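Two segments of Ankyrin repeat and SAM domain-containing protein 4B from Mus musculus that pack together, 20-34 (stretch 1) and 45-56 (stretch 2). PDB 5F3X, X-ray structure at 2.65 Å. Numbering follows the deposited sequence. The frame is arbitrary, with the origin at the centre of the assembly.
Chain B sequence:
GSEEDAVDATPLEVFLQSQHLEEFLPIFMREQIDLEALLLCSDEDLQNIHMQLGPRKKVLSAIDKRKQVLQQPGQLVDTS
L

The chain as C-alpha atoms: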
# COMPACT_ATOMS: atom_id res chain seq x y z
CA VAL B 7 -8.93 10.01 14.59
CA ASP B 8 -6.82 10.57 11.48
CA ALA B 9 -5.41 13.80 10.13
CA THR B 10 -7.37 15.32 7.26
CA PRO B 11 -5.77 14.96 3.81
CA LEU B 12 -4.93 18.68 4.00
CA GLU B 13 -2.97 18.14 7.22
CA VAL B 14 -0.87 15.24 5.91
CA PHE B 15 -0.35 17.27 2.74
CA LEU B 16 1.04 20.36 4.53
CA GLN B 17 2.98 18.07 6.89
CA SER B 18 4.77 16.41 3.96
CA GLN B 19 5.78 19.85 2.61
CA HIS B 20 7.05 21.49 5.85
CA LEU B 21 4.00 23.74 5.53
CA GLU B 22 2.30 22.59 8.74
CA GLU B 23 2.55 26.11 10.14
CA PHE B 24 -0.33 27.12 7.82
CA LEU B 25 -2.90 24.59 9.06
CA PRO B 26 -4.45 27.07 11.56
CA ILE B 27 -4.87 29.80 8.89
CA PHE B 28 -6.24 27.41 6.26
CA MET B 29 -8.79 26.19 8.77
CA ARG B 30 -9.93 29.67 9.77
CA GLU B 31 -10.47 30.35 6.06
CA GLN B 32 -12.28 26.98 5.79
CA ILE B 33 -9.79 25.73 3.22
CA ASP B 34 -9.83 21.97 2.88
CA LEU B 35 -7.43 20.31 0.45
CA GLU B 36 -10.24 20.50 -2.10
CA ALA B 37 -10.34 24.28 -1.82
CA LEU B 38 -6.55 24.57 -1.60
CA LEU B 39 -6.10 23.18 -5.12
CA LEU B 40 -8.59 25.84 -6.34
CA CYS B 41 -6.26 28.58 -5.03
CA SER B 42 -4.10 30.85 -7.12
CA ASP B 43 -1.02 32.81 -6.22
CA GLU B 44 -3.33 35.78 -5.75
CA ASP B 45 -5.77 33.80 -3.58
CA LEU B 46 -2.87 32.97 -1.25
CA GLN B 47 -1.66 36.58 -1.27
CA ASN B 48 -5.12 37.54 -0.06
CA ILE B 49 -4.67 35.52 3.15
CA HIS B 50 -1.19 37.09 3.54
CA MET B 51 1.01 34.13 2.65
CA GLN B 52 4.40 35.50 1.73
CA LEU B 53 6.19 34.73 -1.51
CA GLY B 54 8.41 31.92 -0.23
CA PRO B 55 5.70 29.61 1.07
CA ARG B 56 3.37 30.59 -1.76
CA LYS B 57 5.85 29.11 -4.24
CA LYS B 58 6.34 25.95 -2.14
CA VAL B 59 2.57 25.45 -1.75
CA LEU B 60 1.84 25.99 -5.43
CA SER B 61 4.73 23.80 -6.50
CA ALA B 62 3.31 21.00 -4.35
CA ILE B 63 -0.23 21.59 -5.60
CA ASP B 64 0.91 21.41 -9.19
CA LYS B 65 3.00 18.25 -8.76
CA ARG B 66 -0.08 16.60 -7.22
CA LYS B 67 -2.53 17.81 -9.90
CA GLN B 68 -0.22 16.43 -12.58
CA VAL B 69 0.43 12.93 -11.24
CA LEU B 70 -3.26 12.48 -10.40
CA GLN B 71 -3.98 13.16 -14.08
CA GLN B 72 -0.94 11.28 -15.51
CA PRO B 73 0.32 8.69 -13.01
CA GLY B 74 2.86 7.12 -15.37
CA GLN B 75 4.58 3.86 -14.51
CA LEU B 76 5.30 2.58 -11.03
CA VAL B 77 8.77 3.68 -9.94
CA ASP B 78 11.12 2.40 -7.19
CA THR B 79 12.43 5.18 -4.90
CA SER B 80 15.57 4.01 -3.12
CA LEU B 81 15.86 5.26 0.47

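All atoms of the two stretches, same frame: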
# COMPACT_ATOMS: atom_id res chain seq x y z
N HIS B 20 6.56 20.55 4.83
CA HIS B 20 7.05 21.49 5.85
C HIS B 20 6.17 22.73 5.95
O HIS B 20 6.62 23.79 6.38
CB HIS B 20 8.50 21.89 5.60
CG HIS B 20 9.49 20.88 6.09
ND1 HIS B 20 9.64 20.57 7.43
CD2 HIS B 20 10.40 20.12 5.43
CE1 HIS B 20 10.58 19.65 7.57
NE2 HIS B 20 11.06 19.37 6.37
N LEU B 21 4.92 22.62 5.53
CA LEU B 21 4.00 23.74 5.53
C LEU B 21 3.03 23.71 6.69
O LEU B 21 2.04 24.46 6.67
CB LEU B 21 3.27 23.82 4.19
CG LEU B 21 4.35 24.16 3.15
CD1 LEU B 21 3.82 24.12 1.75
CD2 LEU B 21 5.01 25.50 3.45
N GLU B 22 3.25 22.81 7.65
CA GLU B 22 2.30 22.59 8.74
C GLU B 22 1.96 23.88 9.47
O GLU B 22 0.87 23.98 10.05
CB GLU B 22 2.87 21.57 9.74
CG GLU B 22 4.06 22.03 10.57
CD GLU B 22 5.39 21.54 10.04
OE1 GLU B 22 5.46 21.06 8.89
OE2 GLU B 22 6.39 21.64 10.79
N GLU B 23 2.85 24.87 9.44
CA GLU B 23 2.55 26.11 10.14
C GLU B 23 1.31 26.81 9.60
O GLU B 23 0.77 27.69 10.29
CB GLU B 23 3.73 27.07 10.10
CG GLU B 23 4.01 27.69 8.77
CD GLU B 23 4.93 28.90 8.88
OE1 GLU B 23 4.46 29.96 9.36
OE2 GLU B 23 6.12 28.78 8.51
N PHE B 24 0.83 26.45 8.41
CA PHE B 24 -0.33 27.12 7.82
C PHE B 24 -1.65 26.40 8.08
O PHE B 24 -2.69 26.90 7.67
CB PHE B 24 -0.11 27.32 6.32
CG PHE B 24 1.14 28.10 6.02
CD1 PHE B 24 1.17 29.49 6.14
CD2 PHE B 24 2.32 27.43 5.65
CE1 PHE B 24 2.33 30.20 5.90
CE2 PHE B 24 3.49 28.15 5.40
CZ PHE B 24 3.49 29.54 5.55
N LEU B 25 -1.64 25.27 8.76
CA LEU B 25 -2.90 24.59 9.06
C LEU B 25 -3.87 25.46 9.86
O LEU B 25 -5.07 25.45 9.53
CB LEU B 25 -2.60 23.27 9.77
CG LEU B 25 -3.79 22.31 9.86
CD1 LEU B 25 -4.38 22.08 8.49
CD2 LEU B 25 -3.39 20.99 10.48
N PRO B 26 -3.46 26.22 10.87
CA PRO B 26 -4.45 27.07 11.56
C PRO B 26 -5.03 28.19 10.70
O PRO B 26 -6.20 28.53 10.91
CB PRO B 26 -3.67 27.61 12.77
CG PRO B 26 -2.25 27.40 12.46
CD PRO B 26 -2.18 26.17 11.62
N ILE B 27 -4.28 28.76 9.74
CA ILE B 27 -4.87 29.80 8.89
C ILE B 27 -5.77 29.18 7.82
O ILE B 27 -6.86 29.70 7.55
CB ILE B 27 -3.79 30.70 8.26
CG1 ILE B 27 -4.43 31.81 7.41
CG2 ILE B 27 -2.88 29.92 7.34
CD1 ILE B 27 -4.85 33.07 8.14
N PHE B 28 -5.36 28.06 7.23
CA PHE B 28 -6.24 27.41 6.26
C PHE B 28 -7.56 27.00 6.90
O PHE B 28 -8.60 27.03 6.25
CB PHE B 28 -5.57 26.19 5.64
CG PHE B 28 -4.52 26.52 4.64
CD1 PHE B 28 -3.94 27.77 4.62
CD2 PHE B 28 -4.13 25.59 3.71
CE1 PHE B 28 -2.97 28.09 3.68
CE2 PHE B 28 -3.16 25.90 2.78
CZ PHE B 28 -2.58 27.15 2.76
N MET B 29 -7.54 26.61 8.16
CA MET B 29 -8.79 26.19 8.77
C MET B 29 -9.68 27.39 9.07
O MET B 29 -10.90 27.31 8.90
CB MET B 29 -8.51 25.36 10.02
CG MET B 29 -8.06 23.96 9.66
SD MET B 29 -7.90 22.88 11.08
CE MET B 29 -6.46 23.59 11.91
N ARG B 30 -9.10 28.51 9.51
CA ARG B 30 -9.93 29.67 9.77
C ARG B 30 -10.58 30.16 8.49
O ARG B 30 -11.73 30.64 8.51
CB ARG B 30 -9.11 30.79 10.44
N GLU B 31 -9.90 30.00 7.35
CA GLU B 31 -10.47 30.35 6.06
C GLU B 31 -11.30 29.23 5.47
O GLU B 31 -11.79 29.36 4.34
CB GLU B 31 -9.37 30.76 5.08
CG GLU B 31 -8.60 32.02 5.47
CD GLU B 31 -9.46 33.28 5.46
OE1 GLU B 31 -10.49 33.31 4.74
OE2 GLU B 31 -9.10 34.24 6.18
N GLN B 32 -11.47 28.13 6.20
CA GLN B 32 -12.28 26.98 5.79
C GLN B 32 -11.77 26.40 4.47
O GLN B 32 -12.53 26.07 3.57
CB GLN B 32 -13.77 27.33 5.71
CG GLN B 32 -14.38 27.47 7.10
CD GLN B 32 -15.83 27.90 7.06
OE1 GLN B 32 -16.62 27.45 6.22
NE2 GLN B 32 -16.20 28.78 8.00
N ILE B 33 -10.46 26.24 4.40
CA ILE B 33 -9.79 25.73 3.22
C ILE B 33 -9.47 24.26 3.46
O ILE B 33 -8.49 23.94 4.14
CB ILE B 33 -8.51 26.52 2.93
CG1 ILE B 33 -8.85 28.01 2.82
CG2 ILE B 33 -7.81 25.98 1.69
CD1 ILE B 33 -7.64 28.89 2.57
N ASP B 34 -10.24 23.36 2.87
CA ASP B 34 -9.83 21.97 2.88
C ASP B 34 -8.84 21.76 1.74
O ASP B 34 -8.49 22.70 1.02
CB ASP B 34 -11.04 21.04 2.82
CG ASP B 34 -12.06 21.46 1.76
OD1 ASP B 34 -11.73 22.30 0.90
OD2 ASP B 34 -13.20 20.92 1.79
N ASP B 45 -4.97 34.27 -4.71
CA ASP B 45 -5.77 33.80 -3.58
C ASP B 45 -4.92 33.71 -2.31
O ASP B 45 -5.34 34.15 -1.23
CB ASP B 45 -6.39 32.45 -3.91
CG ASP B 45 -7.57 32.56 -4.84
OD1 ASP B 45 -8.48 33.38 -4.57
OD2 ASP B 45 -7.59 31.83 -5.86
N LEU B 46 -3.70 33.16 -2.43
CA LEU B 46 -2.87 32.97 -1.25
C LEU B 46 -2.23 34.27 -0.78
O LEU B 46 -1.89 34.39 0.41
CB LEU B 46 -1.79 31.92 -1.52
CG LEU B 46 -2.33 30.52 -1.85
CD1 LEU B 46 -1.24 29.60 -2.34
CD2 LEU B 46 -3.11 29.93 -0.66
N GLN B 47 -2.03 35.23 -1.69
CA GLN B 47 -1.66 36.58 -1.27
C GLN B 47 -2.77 37.23 -0.47
O GLN B 47 -2.50 38.06 0.40
CB GLN B 47 -1.35 37.45 -2.47
CG GLN B 47 0.09 37.52 -2.90
CD GLN B 47 0.28 38.49 -4.06
OE1 GLN B 47 0.65 39.64 -3.85
NE2 GLN B 47 -0.00 38.03 -5.27
N ASN B 48 -4.03 36.89 -0.76
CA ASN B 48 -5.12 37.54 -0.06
C ASN B 48 -5.15 37.15 1.42
O ASN B 48 -5.53 37.97 2.27
CB ASN B 48 -6.45 37.24 -0.75
CG ASN B 48 -6.65 38.09 -2.01
OD1 ASN B 48 -6.07 39.17 -2.13
ND2 ASN B 48 -7.48 37.61 -2.93
N ILE B 49 -4.72 35.94 1.75
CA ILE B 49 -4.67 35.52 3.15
C ILE B 49 -3.28 35.78 3.72
O ILE B 49 -2.91 35.18 4.74
CB ILE B 49 -5.11 34.06 3.34
CG1 ILE B 49 -4.29 33.10 2.48
CG2 ILE B 49 -6.62 33.95 3.06
CD1 ILE B 49 -4.53 31.64 2.78
N HIS B 50 -2.48 36.58 3.02
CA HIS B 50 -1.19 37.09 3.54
C HIS B 50 -0.14 35.99 3.70
O HIS B 50 0.63 35.99 4.66
CB HIS B 50 -1.37 37.81 4.89
CG HIS B 50 -2.48 38.80 4.91
ND1 HIS B 50 -2.30 40.14 4.59
CD2 HIS B 50 -3.79 38.66 5.21
CE1 HIS B 50 -3.45 40.77 4.69
NE2 HIS B 50 -4.38 39.90 5.06
N MET B 51 -0.11 35.05 2.76
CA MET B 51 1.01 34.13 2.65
C MET B 51 2.13 34.82 1.88
O MET B 51 1.89 35.40 0.82
CB MET B 51 0.57 32.84 1.96
CG MET B 51 1.66 31.79 1.87
SD MET B 51 1.02 30.12 1.64
CE MET B 51 -0.34 30.16 2.80
N GLN B 52 3.35 34.78 2.42
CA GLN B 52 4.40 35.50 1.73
C GLN B 52 4.98 34.66 0.59
O GLN B 52 4.69 33.47 0.45
CB GLN B 52 5.49 35.93 2.72
CG GLN B 52 4.93 36.68 3.91
CD GLN B 52 5.75 37.90 4.30
OE1 GLN B 52 5.86 38.86 3.53
NE2 GLN B 52 6.34 37.86 5.49
N LEU B 53 5.84 35.29 -0.21
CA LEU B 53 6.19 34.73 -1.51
C LEU B 53 6.83 33.34 -1.37
O LEU B 53 6.49 32.43 -2.14
CB LEU B 53 7.13 35.67 -2.26
CG LEU B 53 7.71 35.20 -3.60
CD1 LEU B 53 6.65 34.71 -4.55
CD2 LEU B 53 8.43 36.35 -4.23
N GLY B 54 7.71 33.17 -0.39
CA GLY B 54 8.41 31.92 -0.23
C GLY B 54 7.48 30.74 -0.08
O GLY B 54 7.55 29.78 -0.86
N PRO B 55 6.60 30.76 0.92
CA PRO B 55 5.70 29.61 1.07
C PRO B 55 4.65 29.53 -0.01
O PRO B 55 4.19 28.43 -0.32
CB PRO B 55 5.09 29.79 2.47
CG PRO B 55 5.54 31.09 2.96
CD PRO B 55 6.69 31.57 2.14
N ARG B 56 4.27 30.65 -0.62
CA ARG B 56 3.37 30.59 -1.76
C ARG B 56 3.94 29.70 -2.85
O ARG B 56 3.26 28.79 -3.34
CB ARG B 56 3.11 31.99 -2.31
CG ARG B 56 1.71 32.51 -2.09
CD ARG B 56 1.68 34.02 -1.99
NE ARG B 56 2.40 34.69 -3.09
CZ ARG B 56 3.04 35.84 -2.94
NH1 ARG B 56 3.05 36.42 -1.76
NH2 ARG B 56 3.69 36.40 -3.96

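Small helical domains often join their segments through side chains alone, leaving each backbone to satisfy its own hydrogen bonds, and the contact between residues 20-34 and 45-56 of this SAM domain-containing protein is a compact example. No hydrogen bond crosses it, and the 380 Å² buried between the two stretches is won almost entirely by apolar packing.

At the centre lies Met-51, whose buried side chain touches two aromatic rings. Its SD sits over one face of the Phe-24 ring, 4.5 Å from the centroid and only 12° off the ring normal, the classic sulfur-aromatic arrangement. The terminal methyl then bends toward Phe-28: CE of Met-51 lies 3.7 Å from CD1 of Phe-24, in an off-centre CH-pi contact, and 3.5 Å from CE1 of Phe-28, which it meets at the ring edge. The sulfur thus lies over a face of Phe-24, while the methyl touches both rings.

The two phenylalanines come from successive parts of stretch 1, Phe-24 from the 3-10 segment and Phe-28 from the helix that follows. The backbone bond from Phe-28 N to Phe-24 O (2.9 Å) links the two residues. Phe-24 also reaches the helix that begins at Leu-53, its CZ lying 3.5 Å from CB of Pro-55. Beside it, CD2 of Leu-21 approaches the same Pro-55 CB more loosely, at 4.4 Å.

Around Phe-28 the packing is filled by Ile-49, which gives up more area to the contact than any other residue. Its CD1 lies 4.0 Å from CE1 of Phe-28 and 4.2 Å from CD1 of Ile-33, so a single methyl touches both residues. Leu-46 adds a looser contact, its CD2 4.4 Å from CZ of Phe-28.

Farther out, the contacts involve more polar partners without becoming polar bonds. Ile-27 CD1 comes within 4.4 Å of the carbonyl O of Ile-49, and exposed Glu-31 lays its aliphatic CG 3.7 Å from CG2 of Ile-49. CD of Glu-31 is almost as near, 3.8 Å from CG2 of Ile-49, and no hydrogen bond joins the carboxylate to stretch 2.

Polar bonding instead supports each stretch from within. Arg-56, whose CA-to-CB bond points away from stretch 1, donates from NH1 to the carbonyl O of Met-51 at 3.0 Å and 167°, a nearly straight bond that ties the following helix to the loop carrying the central methionine. In stretch 1, Gln-32, with positive phi, follows the helix in a Schellman motif.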